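Local coordinates for protein exosome complex exonuclease RRP46 homolog (Oryza sativa Japonica Group, PDB 3HKM) that binds double-stranded DNA and single-stranded RNA, shows hydrolytic DNase and phosphorolytic RNase activity in vitro, and is a probable component of the RNA-degrading exosome, at residues Q89-L94 and A125-A130; T95-T100 and G131-H136. All blocks are in the same frame, centred on the assembly; numbering follows the deposited sequence.

In the fold
Contacts 1 and 2 lie side by side, their centres about 7 Å apart, and both join the same two parts of the RNase PH fold. Contact 1 holds the end of helix 77-91 against the end of helix 115-130. Contact 2 joins the loops that follow these helices. All touching residues of contact 1 are buried, and they are two aliphatic side chains and a cysteine. Contact 2 lies farther from the centre of the chain, on the surface, where a proline meets a valine and a histidine edge. A backbone hydrogen bond between Leu-93 and Pro-133 ties the two contacts together, and Leu-134 packs back on Ile-91 and Leu-127.

Contact 1 of 2, residues Q89-L94 and A125-A130; sequences QSICLL and AALVFA
Leu-127 reaches from helix 115-130 to Ile-91 and Cys-92, at the end of helix 77-91. Both helices belong to the RNase PH fold, and this contact brings their C-terminal ends together. Ile-91 is the last helical residue of its helix, and Cys-92 is the first to leave helical geometry. The backbones stay well apart, with Cys-92 CA and Leu-127 CA 8.7 Å from each other. The side chains therefore have to span the gap.

The aliphatic packing between the two segments centres on one methyl, Leu-127 CD1. This methyl of Leu-127 lies 4.1 Å from CD1 of Ile-91. The two side chains meet at a slant, methyl against methyl. The CA-CB bonds of both Ile-91 and Leu-127 point toward the other segment. The CG1 branch of Ile-91 stands between its backbone N and carbonyl carbon (chi1 79°). Beyond it, CD1 is anti to CA (chi2 178°). The branch is thus stretched out, and its end methyl reaches Leu-127.

Leu-134, from the loop after helix 115-130, adds a further apolar partner and packs on both Ile-91 and Leu-127. Leu-127 also touches Val-44 of strand 38-49, so the residue links the sheet to helix 77-91.

Sulfur packing completes the contact. Cys-92 is buried, and its sulfur acts here as a bulky apolar group. It approaches the branched end of Leu-127 on the side facing both methyls: SG of Cys-92 is 4.1 Å from Leu-127 CD1 and 4.3 Å from Leu-127 CD2.

Contact 2 of 2, residues T95-T100 and G131-H136; sequences TVHPNT and GIPLKH
Two loops of the RNase PH fold meet here, one leading from helix 77-91 to strand 100-110, the other from helix 115-130 to strand 138-145. Pro-133 of the second loop packs against Val-96 and His-97 of the first. In the second loop, Gly-131 takes a positive phi (70°) in a Schellman motif at the C-terminal side of helix 115-130. Ile-132 then turns away from the contact and packs on Leu-127 and Val-44. Pro-133 follows, with its ring directed at the first loop.

Val-96 meets the Pro-133 ring with both methyls. CG2 of Val-96 is 4.0 Å from CB of Pro-133, and CG1 of Val-96 is 4.1 Å from CG of Pro-133. The rotation of the valine (chi1 -175°) places both methyls within reach of the ring. CG1 also sits 3.5 Å above one face of the neighbouring His-97 ring, displaced toward its rim.

His-97 meets the proline with a ring edge. CG of Pro-133 lies near the plane of the imidazole, 3.9 Å from His-97 ND1 and 4.0 Å from His-97 CE1. The side chains cross at about a right angle, and the proline lies at the edge of the imidazole rather than over its face. His-97 also touches Pro-47 of strand 38-49.

Pro-133 and Lys-135 have backbone hydrogen bonds to Leu-93 and Ile-91. Val-96 and His-97 are exposed, and crystal neighbours touch all three contact residues, so packing in the crystal may affect this surface. The contact itself is built from van der Waals touches, which carry little directional preference.

Contact 1 of 2, residues Q89-L94 and A125-A130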
ATOM      1  N   GLN A  89      -1.920  -6.703   8.637  1.00 20.92           N
ATOM      2  CA  GLN A  89      -2.490  -7.459   9.748  1.00 21.63           C
ATOM      3  C   GLN A  89      -3.970  -7.107   9.897  1.00 22.99           C
ATOM      4  O   GLN A  89      -4.802  -7.954  10.238  1.00 23.27           O
ATOM      5  CB  GLN A  89      -1.719  -7.173  11.046  1.00 21.99           C
ATOM      6  CG  GLN A  89      -0.296  -7.713  11.032  1.00 21.23           C
ATOM      7  CD  GLN A  89       0.486  -7.398  12.293  1.00 23.55           C
ATOM      8  OE1 GLN A  89       0.269  -6.374  12.940  1.00 24.52           O
ATOM      9  NE2 GLN A  89       1.413  -8.280  12.641  1.00 24.03           N
ATOM     10  N   SER A  90      -4.283  -5.848   9.617  1.00 21.13           N
ATOM     11  CA  SER A  90      -5.646  -5.335   9.661  1.00 21.64           C
ATOM     12  C   SER A  90      -6.587  -6.008   8.658  1.00 22.81           C
ATOM     13  O   SER A  90      -7.687  -6.440   9.023  1.00 23.65           O
ATOM     14  CB  SER A  90      -5.641  -3.822   9.423  1.00 21.71           C
ATOM     15  OG  SER A  90      -6.960  -3.316   9.360  1.00 24.70           O
ATOM     16  N   ILE A  91      -6.165  -6.099   7.400  1.00 21.11           N
ATOM     17  CA  ILE A  91      -7.062  -6.594   6.358  1.00 21.09           C
ATOM     18  C   ILE A  91      -7.107  -8.107   6.275  1.00 20.18           C
ATOM     19  O   ILE A  91      -8.057  -8.663   5.754  1.00 20.27           O
ATOM     20  CB  ILE A  91      -6.710  -6.040   4.961  1.00 21.49           C
ATOM     21  CG1 ILE A  91      -5.522  -6.799   4.367  1.00 19.88           C
ATOM     22  CG2 ILE A  91      -6.474  -4.527   5.008  1.00 19.87           C
ATOM     23  CD1 ILE A  91      -5.150  -6.351   2.964  1.00 19.40           C
ATOM     24  N   CYS A  92      -6.077  -8.769   6.788  1.00 20.71           N
ATOM     25  CA  CYS A  92      -6.014 -10.225   6.749  1.00 21.00           C
ATOM     26  C   CYS A  92      -6.992 -10.843   7.734  1.00 23.53           C
ATOM     27  O   CYS A  92      -7.107 -10.386   8.875  1.00 24.88           O
ATOM     28  CB  CYS A  92      -4.591 -10.712   7.046  1.00 18.80           C
ATOM     29  SG  CYS A  92      -3.419 -10.513   5.670  1.00 21.10           S
ATOM     30  N   LEU A  93      -7.708 -11.879   7.299  1.00 23.15           N
ATOM     31  CA  LEU A  93      -8.534 -12.638   8.232  1.00 24.42           C
ATOM     32  C   LEU A  93      -7.660 -13.644   8.998  1.00 25.09           C
ATOM     33  O   LEU A  93      -7.127 -14.598   8.423  1.00 23.46           O
ATOM     34  CB  LEU A  93      -9.694 -13.330   7.514  1.00 23.27           C
ATOM     35  CG  LEU A  93     -10.766 -13.869   8.467  1.00 26.50           C
ATOM     36  CD1 LEU A  93     -10.974 -12.899   9.625  1.00 27.76           C
ATOM     37  CD2 LEU A  93     -12.081 -14.139   7.742  1.00 25.46           C
ATOM     38  N   LEU A  94      -7.522 -13.420  10.301  1.00 24.96           N
ATOM     39  CA  LEU A  94      -6.492 -14.081  11.102  1.00 25.34           C
ATOM     40  C   LEU A  94      -6.959 -15.382  11.740  1.00 27.76           C
ATOM     41  O   LEU A  94      -6.156 -16.177  12.234  1.00 27.74           O
ATOM     42  CB  LEU A  94      -5.955 -13.119  12.176  1.00 26.82           C
ATOM     43  CG  LEU A  94      -6.949 -12.331  13.051  1.00 32.15           C
ATOM     44  CD1 LEU A  94      -7.876 -11.380  12.252  1.00 28.98           C
ATOM     45  CD2 LEU A  94      -7.771 -13.270  13.919  1.00 31.07           C
ATOM     46  N   ALA A 125      -2.284  -6.982  -3.562  1.00 15.91           N
ATOM     47  CA  ALA A 125      -2.355  -7.818  -4.755  1.00 14.57           C
ATOM     48  C   ALA A 125      -1.626  -9.142  -4.560  1.00 18.19           C
ATOM     49  O   ALA A 125      -2.134 -10.195  -4.946  1.00 19.93           O
ATOM     50  CB  ALA A 125      -1.800  -7.083  -5.956  1.00 15.98           C
ATOM     51  N   ALA A 126      -0.434  -9.087  -3.970  1.00 16.26           N
ATOM     52  CA  ALA A 126       0.364 -10.287  -3.737  1.00 17.34           C
ATOM     53  C   ALA A 126      -0.286 -11.251  -2.729  1.00 17.97           C
ATOM     54  O   ALA A 126      -0.236 -12.463  -2.913  1.00 18.60           O
ATOM     55  CB  ALA A 126       1.762  -9.920  -3.304  1.00 15.09           C
ATOM     56  N   LEU A 127      -0.895 -10.717  -1.673  1.00 18.03           N
ATOM     57  CA  LEU A 127      -1.650 -11.535  -0.718  1.00 17.43           C
ATOM     58  C   LEU A 127      -2.788 -12.271  -1.405  1.00 17.18           C
ATOM     59  O   LEU A 127      -3.013 -13.461  -1.168  1.00 17.90           O
ATOM     60  CB  LEU A 127      -2.244 -10.670   0.394  1.00 16.63           C
ATOM     61  CG  LEU A 127      -1.295 -10.024   1.401  1.00 17.55           C
ATOM     62  CD1 LEU A 127      -2.010  -8.902   2.130  1.00 14.50           C
ATOM     63  CD2 LEU A 127      -0.769 -11.067   2.371  1.00 17.18           C
ATOM     64  N   VAL A 128      -3.528 -11.544  -2.232  1.00 17.23           N
ATOM     65  CA  VAL A 128      -4.627 -12.145  -2.975  1.00 17.72           C
ATOM     66  C   VAL A 128      -4.097 -13.276  -3.846  1.00 19.16           C
ATOM     67  O   VAL A 128      -4.688 -14.357  -3.903  1.00 19.43           O
ATOM     68  CB  VAL A 128      -5.359 -11.106  -3.846  1.00 17.78           C
ATOM     69  CG1 VAL A 128      -6.265 -11.798  -4.847  1.00 21.05           C
ATOM     70  CG2 VAL A 128      -6.144 -10.162  -2.969  1.00 18.22           C
ATOM     71  N   PHE A 129      -2.973 -13.027  -4.514  1.00 19.02           N
ATOM     72  CA  PHE A 129      -2.393 -14.026  -5.395  1.00 19.71           C
ATOM     73  C   PHE A 129      -1.840 -15.237  -4.654  1.00 19.98           C
ATOM     74  O   PHE A 129      -1.813 -16.333  -5.205  1.00 21.91           O
ATOM     75  CB  PHE A 129      -1.297 -13.434  -6.271  1.00 21.46           C
ATOM     76  CG  PHE A 129      -0.692 -14.436  -7.208  1.00 27.79           C
ATOM     77  CD1 PHE A 129      -1.426 -14.930  -8.285  1.00 29.64           C
ATOM     78  CD2 PHE A 129       0.591 -14.914  -7.004  1.00 26.67           C
ATOM     79  CE1 PHE A 129      -0.881 -15.866  -9.148  1.00 29.31           C
ATOM     80  CE2 PHE A 129       1.134 -15.855  -7.860  1.00 27.45           C
ATOM     81  CZ  PHE A 129       0.401 -16.325  -8.937  1.00 26.67           C
ATOM     82  N   ALA A 130      -1.387 -15.034  -3.420  1.00 18.45           N
ATOM     83  CA  ALA A 130      -0.856 -16.120  -2.596  1.00 17.79           C
ATOM     84  C   ALA A 130      -1.972 -16.916  -1.916  1.00 18.08           C
ATOM     85  O   ALA A 130      -1.715 -17.919  -1.250  1.00 18.11           O
ATOM     86  CB  ALA A 130       0.107 -15.575  -1.557  1.00 17.42           C
TER

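Contact 2 of 2, residues T95-T100 and G131-H136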
ATOM      1  N   THR A  95      -8.266 -15.588  11.716  1.00 26.15           N
ATOM      2  CA  THR A  95      -8.892 -16.720  12.375  1.00 27.38           C
ATOM      3  C   THR A  95      -8.943 -17.986  11.502  1.00 26.93           C
ATOM      4  O   THR A  95      -9.289 -19.062  11.983  1.00 28.62           O
ATOM      5  CB  THR A  95     -10.322 -16.335  12.817  1.00 29.51           C
ATOM      6  OG1 THR A  95     -11.006 -17.487  13.325  1.00 36.03           O
ATOM      7  CG2 THR A  95     -11.102 -15.755  11.645  1.00 27.03           C
ATOM      8  N   VAL A  96      -8.596 -17.860  10.225  1.00 25.64           N
ATOM      9  CA  VAL A  96      -8.704 -18.991   9.305  1.00 24.27           C
ATOM     10  C   VAL A  96      -7.571 -20.010   9.475  1.00 25.71           C
ATOM     11  O   VAL A  96      -7.824 -21.220   9.582  1.00 26.02           O
ATOM     12  CB  VAL A  96      -8.767 -18.531   7.831  1.00 22.83           C
ATOM     13  CG1 VAL A  96      -9.015 -19.721   6.917  1.00 21.14           C
ATOM     14  CG2 VAL A  96      -9.858 -17.485   7.648  1.00 24.88           C
ATOM     15  N   HIS A  97      -6.330 -19.525   9.503  1.00 24.15           N
ATOM     16  CA  HIS A  97      -5.174 -20.408   9.565  1.00 22.44           C
ATOM     17  C   HIS A  97      -4.310 -20.160  10.789  1.00 23.91           C
ATOM     18  O   HIS A  97      -3.222 -19.608  10.673  1.00 24.18           O
ATOM     19  CB  HIS A  97      -4.336 -20.272   8.300  1.00 22.95           C
ATOM     20  CG  HIS A  97      -4.984 -20.861   7.091  1.00 22.64           C
ATOM     21  ND1 HIS A  97      -5.490 -20.090   6.066  1.00 22.71           N
ATOM     22  CD2 HIS A  97      -5.238 -22.147   6.758  1.00 20.18           C
ATOM     23  CE1 HIS A  97      -6.019 -20.878   5.145  1.00 20.53           C
ATOM     24  NE2 HIS A  97      -5.876 -22.132   5.541  1.00 22.39           N
ATOM     25  N   PRO A  98      -4.795 -20.580  11.965  1.00 23.96           N
ATOM     26  CA  PRO A  98      -4.098 -20.425  13.247  1.00 24.39           C
ATOM     27  C   PRO A  98      -2.785 -21.192  13.255  1.00 25.44           C
ATOM     28  O   PRO A  98      -2.638 -22.155  12.489  1.00 22.95           O
ATOM     29  CB  PRO A  98      -5.067 -21.050  14.251  1.00 25.21           C
ATOM     30  CG  PRO A  98      -6.402 -21.004  13.579  1.00 27.51           C
ATOM     31  CD  PRO A  98      -6.110 -21.215  12.131  1.00 25.80           C
ATOM     32  N   ASN A  99      -1.862 -20.775  14.124  1.00 24.92           N
ATOM     33  CA  ASN A  99      -0.516 -21.347  14.194  1.00 25.16           C
ATOM     34  C   ASN A  99       0.148 -21.379  12.831  1.00 24.57           C
ATOM     35  O   ASN A  99       0.606 -22.421  12.370  1.00 24.41           O
ATOM     36  CB  ASN A  99      -0.530 -22.743  14.814  1.00 26.00           C
ATOM     37  CG  ASN A  99       0.862 -23.251  15.150  1.00 25.08           C
ATOM     38  OD1 ASN A  99       1.098 -24.455  15.164  1.00 27.83           O
ATOM     39  ND2 ASN A  99       1.786 -22.339  15.423  1.00 26.46           N
ATOM     40  N   THR A 100       0.197 -20.214  12.197  1.00 25.80           N
ATOM     41  CA  THR A 100       0.711 -20.092  10.845  1.00 25.54           C
ATOM     42  C   THR A 100       1.373 -18.720  10.667  1.00 23.35           C
ATOM     43  O   THR A 100       0.955 -17.745  11.271  1.00 24.53           O
ATOM     44  CB  THR A 100      -0.444 -20.290   9.836  1.00 24.60           C
ATOM     45  OG1 THR A 100      -0.056 -21.228   8.828  1.00 27.98           O
ATOM     46  CG2 THR A 100      -0.889 -18.978   9.220  1.00 22.53           C
ATOM     47  N   GLY A 131      -3.213 -16.470  -2.083  1.00 17.53           N
ATOM     48  CA  GLY A 131      -4.336 -17.135  -1.440  1.00 18.65           C
ATOM     49  C   GLY A 131      -4.356 -16.943   0.067  1.00 17.53           C
ATOM     50  O   GLY A 131      -4.665 -17.861   0.822  1.00 18.10           O
ATOM     51  N   ILE A 132      -4.009 -15.739   0.509  1.00 17.64           N
ATOM     52  CA  ILE A 132      -4.087 -15.403   1.922  1.00 16.41           C
ATOM     53  C   ILE A 132      -5.468 -14.831   2.145  1.00 18.13           C
ATOM     54  O   ILE A 132      -5.865 -13.888   1.466  1.00 19.27           O
ATOM     55  CB  ILE A 132      -3.048 -14.339   2.311  1.00 16.82           C
ATOM     56  CG1 ILE A 132      -1.660 -14.684   1.751  1.00 16.30           C
ATOM     57  CG2 ILE A 132      -3.017 -14.143   3.820  1.00 17.08           C
ATOM     58  CD1 ILE A 132      -1.100 -15.997   2.224  1.00 18.16           C
ATOM     59  N   PRO A 133      -6.217 -15.403   3.092  1.00 18.59           N
ATOM     60  CA  PRO A 133      -7.584 -14.933   3.351  1.00 19.09           C
ATOM     61  C   PRO A 133      -7.625 -13.478   3.849  1.00 20.11           C
ATOM     62  O   PRO A 133      -7.039 -13.155   4.881  1.00 19.56           O
ATOM     63  CB  PRO A 133      -8.083 -15.896   4.442  1.00 18.77           C
ATOM     64  CG  PRO A 133      -7.191 -17.089   4.348  1.00 19.83           C
ATOM     65  CD  PRO A 133      -5.857 -16.566   3.920  1.00 18.66           C
ATOM     66  N   LEU A 134      -8.322 -12.613   3.117  1.00 21.50           N
ATOM     67  CA  LEU A 134      -8.465 -11.216   3.505  1.00 19.49           C
ATOM     68  C   LEU A 134      -9.898 -10.915   3.944  1.00 24.35           C
ATOM     69  O   LEU A 134     -10.843 -11.551   3.465  1.00 24.21           O
ATOM     70  CB  LEU A 134      -8.098 -10.313   2.332  1.00 21.45           C
ATOM     71  CG  LEU A 134      -6.676  -9.769   2.146  1.00 21.94           C
ATOM     72  CD1 LEU A 134      -5.596 -10.785   2.469  1.00 19.90           C
ATOM     73  CD2 LEU A 134      -6.519  -9.229   0.724  1.00 22.67           C
ATOM     74  N   LYS A 135     -10.058  -9.949   4.855  1.00 22.76           N
ATOM     75  CA  LYS A 135     -11.381  -9.433   5.226  1.00 23.56           C
ATOM     76  C   LYS A 135     -11.970  -8.606   4.075  1.00 23.17           C
ATOM     77  O   LYS A 135     -13.178  -8.574   3.855  1.00 23.73           O
ATOM     78  CB  LYS A 135     -11.290  -8.532   6.465  1.00 22.05           C
ATOM     79  CG  LYS A 135     -10.840  -9.187   7.765  1.00 23.23           C
ATOM     80  CD  LYS A 135     -10.978  -8.174   8.898  1.00 24.82           C
ATOM     81  CE  LYS A 135     -10.166  -8.538  10.135  1.00 27.50           C
ATOM     82  NZ  LYS A 135     -10.863  -9.511  11.035  1.00 32.71           N
ATOM     83  N   HIS A 136     -11.089  -7.920   3.359  1.00 21.88           N
ATOM     84  CA  HIS A 136     -11.465  -7.016   2.282  1.00 23.19           C
ATOM     85  C   HIS A 136     -10.184  -6.552   1.606  1.00 22.63           C
ATOM     86  O   HIS A 136      -9.090  -6.723   2.148  1.00 20.46           O
ATOM     87  CB  HIS A 136     -12.209  -5.800   2.840  1.00 23.79           C
ATOM     88  CG  HIS A 136     -11.596  -5.252   4.089  1.00 24.47           C
ATOM     89  ND1 HIS A 136     -10.389  -4.585   4.094  1.00 25.27           N
ATOM     90  CD2 HIS A 136     -12.004  -5.300   5.380  1.00 24.35           C
ATOM     91  CE1 HIS A 136     -10.086  -4.235   5.332  1.00 25.18           C
ATOM     92  NE2 HIS A 136     -11.050  -4.656   6.131  1.00 26.30           N
TER